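Local coordinates for protein laccase (Botrytis aclada, PDB 3SQR) that oxidises phenolic substrates as a multicopper oxidase, coupling this to the reduction of oxygen to water, and probably serves lignin degradation and detoxification of lignin-derived products, at residues Y298-L303 with T363-C368; D273-F278 with T332-N337. One frame throughout, in Å; residues are numbered along the deposited sequence.

Contact 1: residues Y298-L303 with T363-C368; sequences YTTDTL and TPRGTC. With MAN (alpha-D-mannopyranose), chain L.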
ATOM      1  N   TYR A 298      19.399   6.341   7.538  1.00 27.63           N
ATOM      2  CA  TYR A 298      19.395   7.655   8.108  1.00 27.96           C
ATOM      3  C   TYR A 298      18.564   7.640   9.377  1.00 29.59           C
ATOM      4  O   TYR A 298      17.706   6.758   9.603  1.00 28.50           O
ATOM      5  CB  TYR A 298      18.939   8.723   7.135  1.00 28.05           C
ATOM      6  CG  TYR A 298      17.425   8.802   6.917  1.00 26.26           C
ATOM      7  CD1 TYR A 298      16.811   7.977   6.003  1.00 26.18           C
ATOM      8  CD2 TYR A 298      16.655   9.700   7.622  1.00 27.65           C
ATOM      9  CE1 TYR A 298      15.455   8.064   5.780  1.00 24.54           C
ATOM     10  CE2 TYR A 298      15.277   9.800   7.406  1.00 25.81           C
ATOM     11  CZ  TYR A 298      14.708   8.964   6.438  1.00 23.55           C
ATOM     12  OH  TYR A 298      13.374   9.009   6.172  1.00 24.99           O
ATOM     13  N   THR A 299      18.880   8.571  10.265  1.00 30.15           N
ATOM     14  CA  THR A 299      18.180   8.625  11.536  1.00 30.83           C
ATOM     15  C   THR A 299      17.191   9.768  11.539  1.00 30.31           C
ATOM     16  O   THR A 299      17.385  10.834  10.938  1.00 28.45           O
ATOM     17  CB  THR A 299      19.169   8.742  12.719  1.00 31.88           C
ATOM     18  OG1 THR A 299      20.042   9.842  12.481  1.00 35.03           O
ATOM     19  CG2 THR A 299      19.962   7.489  12.875  1.00 31.00           C
ATOM     20  N   THR A 300      16.073   9.524  12.198  1.00 28.85           N
ATOM     21  CA  THR A 300      15.028  10.488  12.281  1.00 29.47           C
ATOM     22  C   THR A 300      14.278  10.248  13.583  1.00 28.06           C
ATOM     23  O   THR A 300      14.219   9.120  14.060  1.00 28.24           O
ATOM     24  CB  THR A 300      14.073  10.414  11.038  1.00 29.05           C
ATOM     25  OG1 THR A 300      13.214  11.533  11.090  1.00 30.27           O
ATOM     26  CG2 THR A 300      13.256   9.046  11.040  1.00 27.48           C
ATOM     27  N   ASP A 301      13.715  11.306  14.149  1.00 29.32           N
ATOM     28  CA  ASP A 301      12.865  11.182  15.337  1.00 30.43           C
ATOM     29  C   ASP A 301      11.416  10.857  15.013  1.00 28.66           C
ATOM     30  O   ASP A 301      10.678  10.359  15.878  1.00 27.97           O
ATOM     31  CB  ASP A 301      12.872  12.502  16.139  1.00 32.56           C
ATOM     32  CG  ASP A 301      14.196  12.762  16.818  1.00 36.83           C
ATOM     33  OD1 ASP A 301      14.823  11.799  17.327  1.00 42.90           O
ATOM     34  OD2 ASP A 301      14.587  13.950  16.827  1.00 45.86           O
ATOM     35  N   THR A 302      11.004  11.225  13.812  1.00 27.62           N
ATOM     36  CA  THR A 302       9.626  10.982  13.379  1.00 26.61           C
ATOM     37  C   THR A 302       9.676  10.559  11.926  1.00 26.01           C
ATOM     38  O   THR A 302      10.661  10.806  11.239  1.00 27.32           O
ATOM     39  CB  THR A 302       8.694  12.158  13.564  1.00 26.52           C
ATOM     40  OG1 THR A 302       8.873  13.083  12.511  1.00 28.10           O
ATOM     41  CG2 THR A 302       8.902  12.857  14.910  1.00 27.47           C
ATOM     42  N   LEU A 303       8.613   9.930  11.446  1.00 25.05           N
ATOM     43  CA  LEU A 303       8.691   9.310  10.099  1.00 24.42           C
ATOM     44  C   LEU A 303       7.321   9.478   9.425  1.00 23.20           C
ATOM     45  O   LEU A 303       6.298   8.877   9.879  1.00 23.61           O
ATOM     46  CB  LEU A 303       9.045   7.851  10.291  1.00 26.08           C
ATOM     47  CG  LEU A 303       9.256   6.944   9.076  1.00 25.90           C
ATOM     48  CD1 LEU A 303      10.127   7.605   8.040  1.00 25.84           C
ATOM     49  CD2 LEU A 303       9.800   5.593   9.485  1.00 27.23           C
ATOM     50  N   THR A 363       8.127  17.111  18.899  1.00 35.71           N
ATOM     51  CA  THR A 363       7.206  17.928  18.177  1.00 35.61           C
ATOM     52  C   THR A 363       7.210  17.421  16.721  1.00 34.52           C
ATOM     53  O   THR A 363       8.252  17.440  16.072  1.00 32.13           O
ATOM     54  CB  THR A 363       7.633  19.406  18.157  1.00 37.41           C
ATOM     55  OG1 THR A 363       7.647  19.916  19.510  1.00 38.68           O
ATOM     56  CG2 THR A 363       6.719  20.247  17.238  1.00 35.01           C
ATOM     57  N   PRO A 364       6.056  17.001  16.241  1.00 33.78           N
ATOM     58  CA  PRO A 364       6.006  16.520  14.837  1.00 33.85           C
ATOM     59  C   PRO A 364       6.107  17.641  13.811  1.00 32.52           C
ATOM     60  O   PRO A 364       5.758  18.800  14.074  1.00 33.86           O
ATOM     61  CB  PRO A 364       4.660  15.823  14.723  1.00 33.98           C
ATOM     62  CG  PRO A 364       3.964  15.977  16.036  1.00 36.13           C
ATOM     63  CD  PRO A 364       4.760  16.870  16.930  1.00 34.63           C
ATOM     64  N   ARG A 365       6.631  17.309  12.642  1.00 30.23           N
ATOM     65  CA  ARG A 365       6.583  18.246  11.542  1.00 29.32           C
ATOM     66  C   ARG A 365       5.146  18.665  11.236  1.00 29.28           C
ATOM     67  O   ARG A 365       4.904  19.820  10.942  1.00 29.13           O
ATOM     68  CB  ARG A 365       7.276  17.655  10.313  1.00 28.82           C
ATOM     69  CG  ARG A 365       8.736  17.643  10.419  1.00 30.29           C
ATOM     70  CD  ARG A 365       9.384  16.715   9.397  1.00 30.06           C
ATOM     71  NE  ARG A 365       9.234  15.334   9.838  1.00 28.74           N
ATOM     72  CZ  ARG A 365       9.805  14.316   9.208  1.00 28.96           C
ATOM     73  NH1 ARG A 365      10.495  14.537   8.099  1.00 25.41           N
ATOM     74  NH2 ARG A 365       9.703  13.102   9.685  1.00 27.38           N
ATOM     75  N   GLY A 366       4.193  17.720  11.333  1.00 28.95           N
ATOM     76  CA  GLY A 366       2.777  17.978  11.251  1.00 28.72           C
ATOM     77  C   GLY A 366       2.287  18.228   9.841  1.00 29.85           C
ATOM     78  O   GLY A 366       1.179  18.726   9.626  1.00 31.18           O
ATOM     79  N   THR A 367       3.103  17.822   8.862  1.00 28.61           N
ATOM     80  CA  THR A 367       2.718  17.941   7.472  1.00 27.20           C
ATOM     81  C   THR A 367       2.154  16.653   6.895  1.00 26.59           C
ATOM     82  O   THR A 367       2.115  15.612   7.561  1.00 26.33           O
ATOM     83  CB  THR A 367       3.964  18.301   6.631  1.00 28.66           C
ATOM     84  OG1 THR A 367       4.841  17.163   6.631  1.00 26.37           O
ATOM     85  CG2 THR A 367       4.727  19.534   7.241  1.00 27.55           C
ATOM     86  N   CYS A 368       1.725  16.748   5.646  1.00 26.59           N
ATOM     87  CA  CYS A 368       1.215  15.581   4.876  1.00 26.01           C
ATOM     88  C   CYS A 368       2.231  15.133   3.850  1.00 25.39           C
ATOM     89  O   CYS A 368       1.905  14.381   2.954  1.00 27.16           O
ATOM     90  CB  CYS A 368      -0.121  15.884   4.230  1.00 23.27           C
ATOM     91  SG  CYS A 368      -1.261  16.668   5.380  1.00 26.11           S
TER
HETATM   92  C1  MAN L 561      17.022  12.708   5.600  1.00 29.50           C
HETATM   93  C2  MAN L 561      16.594  13.625   6.738  1.00 32.35           C
HETATM   94  C3  MAN L 561      16.466  15.070   6.275  1.00 33.78           C
HETATM   95  C4  MAN L 561      17.770  15.508   5.603  1.00 34.05           C
HETATM   96  C5  MAN L 561      18.100  14.531   4.467  1.00 30.73           C
HETATM   97  C6  MAN L 561      19.445  14.888   3.819  1.00 32.52           C
HETATM   98  O2  MAN L 561      17.536  13.475   7.793  1.00 33.70           O
HETATM   99  O3  MAN L 561      16.062  15.884   7.379  1.00 34.49           O
HETATM  100  O4  MAN L 561      17.589  16.779   5.051  1.00 31.65           O
HETATM  101  O5  MAN L 561      18.194  13.198   4.961  1.00 29.87           O
HETATM  102  O6  MAN L 561      20.451  14.757   4.831  1.00 34.10           O

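Contact 2: residues D273-F278 with T332-N337; sequences DSHFEF and TTCSTN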
ATOM      1  N   ASP A 273      -7.970   6.747   4.744  1.00 24.56           N
ATOM      2  CA  ASP A 273      -7.583   8.151   4.489  1.00 24.31           C
ATOM      3  C   ASP A 273      -6.910   8.707   5.689  1.00 23.39           C
ATOM      4  O   ASP A 273      -7.495   9.475   6.447  1.00 23.74           O
ATOM      5  CB  ASP A 273      -8.803   8.974   4.143  1.00 24.96           C
ATOM      6  CG  ASP A 273      -8.445  10.342   3.524  1.00 25.94           C
ATOM      7  OD1 ASP A 273      -7.279  10.739   3.574  1.00 29.70           O
ATOM      8  OD2 ASP A 273      -9.346  10.988   2.964  1.00 31.03           O
ATOM      9  N   SER A 274      -5.646   8.318   5.863  1.00 23.47           N
ATOM     10  CA  SER A 274      -4.876   8.591   7.062  1.00 22.42           C
ATOM     11  C   SER A 274      -3.493   8.937   6.668  1.00 22.72           C
ATOM     12  O   SER A 274      -2.931   8.264   5.803  1.00 23.10           O
ATOM     13  CB  SER A 274      -4.834   7.355   7.998  1.00 22.04           C
ATOM     14  OG  SER A 274      -4.500   6.206   7.226  1.00 23.96           O
ATOM     15  N   HIS A 275      -2.883   9.840   7.412  1.00 22.22           N
ATOM     16  CA  HIS A 275      -1.469  10.157   7.263  1.00 22.09           C
ATOM     17  C   HIS A 275      -0.866  10.067   8.633  1.00 23.10           C
ATOM     18  O   HIS A 275      -1.466  10.548   9.618  1.00 22.80           O
ATOM     19  CB  HIS A 275      -1.224  11.565   6.710  1.00 22.86           C
ATOM     20  CG  HIS A 275       0.164  11.775   6.218  1.00 24.26           C
ATOM     21  ND1 HIS A 275       1.215  12.081   7.056  1.00 24.61           N
ATOM     22  CD2 HIS A 275       0.690  11.668   4.972  1.00 22.91           C
ATOM     23  CE1 HIS A 275       2.330  12.161   6.338  1.00 24.22           C
ATOM     24  NE2 HIS A 275       2.032  11.960   5.072  1.00 23.86           N
ATOM     25  N   PHE A 276       0.309   9.496   8.680  1.00 22.46           N
ATOM     26  CA  PHE A 276       1.000   9.279   9.945  1.00 22.99           C
ATOM     27  C   PHE A 276       2.367   9.898   9.920  1.00 24.24           C
ATOM     28  O   PHE A 276       2.987  10.068   8.896  1.00 23.24           O
ATOM     29  CB  PHE A 276       1.051   7.785  10.377  1.00 22.85           C
ATOM     30  CG  PHE A 276      -0.305   7.183  10.614  1.00 22.67           C
ATOM     31  CD1 PHE A 276      -0.996   7.404  11.792  1.00 24.26           C
ATOM     32  CD2 PHE A 276      -0.905   6.428   9.625  1.00 24.08           C
ATOM     33  CE1 PHE A 276      -2.228   6.880  12.011  1.00 23.52           C
ATOM     34  CE2 PHE A 276      -2.143   5.893   9.824  1.00 22.83           C
ATOM     35  CZ  PHE A 276      -2.829   6.145  11.035  1.00 24.29           C
ATOM     36  N   GLU A 277       2.845  10.219  11.114  1.00 24.45           N
ATOM     37  CA  GLU A 277       4.205  10.672  11.342  1.00 23.98           C
ATOM     38  C   GLU A 277       4.749   9.927  12.556  1.00 25.19           C
ATOM     39  O   GLU A 277       4.841  10.433  13.694  1.00 25.37           O
ATOM     40  CB  GLU A 277       4.274  12.210  11.476  1.00 24.55           C
ATOM     41  CG  GLU A 277       5.712  12.690  11.376  1.00 21.90           C
ATOM     42  CD  GLU A 277       5.882  14.185  11.578  1.00 21.88           C
ATOM     43  OE1 GLU A 277       4.869  14.884  11.359  1.00 27.75           O
ATOM     44  OE2 GLU A 277       7.066  14.600  11.957  1.00 27.24           O
ATOM     45  N   PHE A 278       5.084   8.665  12.327  1.00 24.46           N
ATOM     46  CA  PHE A 278       5.342   7.738  13.366  1.00 23.91           C
ATOM     47  C   PHE A 278       6.552   8.154  14.208  1.00 25.27           C
ATOM     48  O   PHE A 278       7.589   8.559  13.648  1.00 24.49           O
ATOM     49  CB  PHE A 278       5.589   6.343  12.730  1.00 23.44           C
ATOM     50  CG  PHE A 278       5.833   5.273  13.705  1.00 23.34           C
ATOM     51  CD1 PHE A 278       4.804   4.585  14.305  1.00 21.88           C
ATOM     52  CD2 PHE A 278       7.138   4.927  14.057  1.00 25.25           C
ATOM     53  CE1 PHE A 278       5.062   3.587  15.220  1.00 22.92           C
ATOM     54  CE2 PHE A 278       7.396   3.866  14.965  1.00 26.14           C
ATOM     55  CZ  PHE A 278       6.358   3.232  15.551  1.00 22.76           C
ATOM     56  N   THR A 332      -3.675  15.722  11.200  1.00 25.30           N
ATOM     57  CA  THR A 332      -5.027  16.324  11.232  1.00 26.57           C
ATOM     58  C   THR A 332      -5.239  17.310  10.075  1.00 26.43           C
ATOM     59  O   THR A 332      -6.351  17.465   9.594  1.00 27.19           O
ATOM     60  CB  THR A 332      -5.249  17.062  12.558  1.00 26.55           C
ATOM     61  OG1 THR A 332      -4.144  17.919  12.817  1.00 27.79           O
ATOM     62  CG2 THR A 332      -5.374  16.039  13.714  1.00 25.47           C
ATOM     63  N   THR A 333      -4.173  17.915   9.587  1.00 27.88           N
ATOM     64  CA  THR A 333      -4.294  18.763   8.391  1.00 27.61           C
ATOM     65  C   THR A 333      -4.504  17.971   7.091  1.00 28.45           C
ATOM     66  O   THR A 333      -4.967  18.514   6.096  1.00 26.51           O
ATOM     67  CB  THR A 333      -3.102  19.690   8.197  1.00 30.00           C
ATOM     68  OG1 THR A 333      -1.924  18.927   8.115  1.00 29.03           O
ATOM     69  CG2 THR A 333      -2.934  20.665   9.375  1.00 30.16           C
ATOM     70  N   CYS A 334      -4.266  16.653   7.146  1.00 25.78           N
ATOM     71  CA  CYS A 334      -4.358  15.816   5.954  1.00 24.55           C
ATOM     72  C   CYS A 334      -5.763  15.242   5.783  1.00 25.19           C
ATOM     73  O   CYS A 334      -6.307  15.131   4.670  1.00 24.75           O
ATOM     74  CB  CYS A 334      -3.269  14.711   6.035  1.00 23.16           C
ATOM     75  SG  CYS A 334      -1.695  15.150   6.661  1.00 25.13           S
ATOM     76  N   SER A 335      -6.328  14.785   6.901  1.00 25.85           N
ATOM     77  CA  SER A 335      -7.673  14.342   6.937  1.00 25.33           C
ATOM     78  C   SER A 335      -8.147  14.305   8.416  1.00 23.99           C
ATOM     79  O   SER A 335      -7.351  14.339   9.355  1.00 25.38           O
ATOM     80  CB  SER A 335      -7.811  12.969   6.303  1.00 26.51           C
ATOM     81  OG  SER A 335      -7.098  11.993   7.120  1.00 27.07           O
ATOM     82  N   THR A 336      -9.454  14.244   8.573  1.00 25.97           N
ATOM     83  CA  THR A 336     -10.083  14.290   9.895  1.00 26.11           C
ATOM     84  C   THR A 336     -10.215  12.879  10.501  1.00 25.60           C
ATOM     85  O   THR A 336     -10.349  11.886   9.779  1.00 25.83           O
ATOM     86  CB  THR A 336     -11.490  14.846   9.827  1.00 25.66           C
ATOM     87  OG1 THR A 336     -12.251  14.109   8.876  1.00 26.82           O
ATOM     88  CG2 THR A 336     -11.468  16.378   9.399  1.00 26.92           C
ATOM     89  N   ASN A 337     -10.158  12.853  11.826  1.00 25.97           N
ATOM     90  CA  ASN A 337     -10.467  11.663  12.600  1.00 26.79           C
ATOM     91  C   ASN A 337     -11.037  12.150  13.945  1.00 27.02           C
ATOM     92  O   ASN A 337     -10.594  13.161  14.538  1.00 28.89           O
ATOM     93  CB  ASN A 337      -9.212  10.834  12.812  1.00 25.32           C
ATOM     94  CG  ASN A 337      -9.513   9.491  13.379  1.00 26.48           C
ATOM     95  OD1 ASN A 337      -9.908   8.546  12.672  1.00 28.91           O
ATOM     96  ND2 ASN A 337      -9.400   9.426  14.665  1.00 21.22           N
TER
HETATM   97  O   HOH W   1      -4.907  11.476   5.179  1.00 34.22           O
HETATM   98  O   HOH W   2      -5.739  13.348   2.720  1.00 37.26           O
HETATM   99  O   HOH W   3      -4.411  12.164   8.237  1.00 23.99           O

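Contact 1: residues Y298-L303 with T363-C368
Arg365 turns the NH2 edge of its guanidinium to Thr302, and the two side chains run antiparallel alongside one another. The tip does the work. NH2 gives a hydrogen bond to Thr302 OG1 at 2.9 Å, with an N-H...O angle of 154°. The hydroxyl oxygen is tilted 16° from the guanidinium plane. NH2 also lies 2.9 Å from Thr302 O, but the angle there is too poor for a hydrogen bond. That carbonyl takes its bond from within its own segment instead. Thr300 OG1 donates to Thr302 O at 2.7 Å, in the carbonyl plane, and so pins the turn. The bend of the arginine chain at chi3 (-77°) brings the guanidinium edge to this turn, where Leu303 N lies in its plane, 3.8 Å from NH2.

The fold is the cupredoxin-like β-sandwich of multicopper oxidases. Strand 293-300 is an outer strand of one sheet and strand 303-305 an outer strand of the other, so residues 301 and 302 carry the chain between the two sheets. Residues 363-368 belong to the long connection that leads from strand 344-348 to strand 387-398 of the next sandwich. The contact joins this connection to the turn between the sheets.

Two acidic residues outside the segments hold the arginine further. Glu277 forms a salt bridge with NE and is probably hydrogen-bonded to Thr302 OG1, though that approach is suspiciously short. Glu371 forms a salt bridge with NH2, and its other carboxylate oxygen is bonded to Tyr298 OH. With several partners around it, the guanidinium probably has little freedom to rotate. In the strand before the turn, the Tyr298 ring lies obliquely against a mannose of a protein-linked glycan, with CD2 3.6 Å from MAN C1.

Contact 2: residues D273-F278 with T332-N337
Ser335 meets Asp273 with its whole side chain, at the end of the cupredoxin-like sandwich where residues 273-278 lead into strand 276-280. The segment 332-337 is part of the loop between strands 323-327 and 344-348 of the same sheet. Ser335 CB packs against the Asp273 carboxylate, 3.6 Å from OD1. One bond further, OG donates a hydrogen bond to the backbone Asp273 O at 2.6 Å. The rotation about CA-CB (chi1 66°) is what swings OG to this carbonyl. The hydroxyl does not approach on a lone pair; it sits above the carbonyl plane, 41° out of it. OG is also an acceptor. One water donates to it and to Asp273 OD1, bridging the hydroxyl and the carboxylate. Another water donates to OG and accepts from His275 N. Three partners thus grip this one oxygen.

One residue earlier in the loop, Cys334 meets His275. Its SG, which is bonded to Cys368 in a disulfide, lies 3.6 Å from His275 CB. It approaches the imidazole obliquely, 4.5 Å from the ring centroid. The histidine has its CG anti to the backbone N (chi1 -165°), which keeps the ring beside the sulfur. Its NE2 makes a weak hydrogen bond to Glu369 O. The backbone joins in too, since His275 pairs with Gly331 just before the loop segment. A further water closes the polar side of the contact: it donates to Asp273 OD1 and to the backbone Cys334 O, the latter at 2.7 Å.

Overall arrangement
The two contacts lie on the same side of the chain's centre, with their own centres about 13 Å apart. Their segments alternate along the chain: 273-278, 298-303, 332-337, then 363-368. A disulfide joins them, Cys334 SG to Cys368 SG at 2.0 Å. Glu277, from the strand segment of contact 2, gives a second tie because it reaches into contact 1, where its OE1 also takes a bond from Gly366 N. The type 1 copper site, formed by His463, Cys526 and His531, is close to contact 2. The Asp273 side chain is about 5 Å from that of His531 and about 7 Å from a bound copper ion, while contact 1 sits away from the copper sites, beside a glycan.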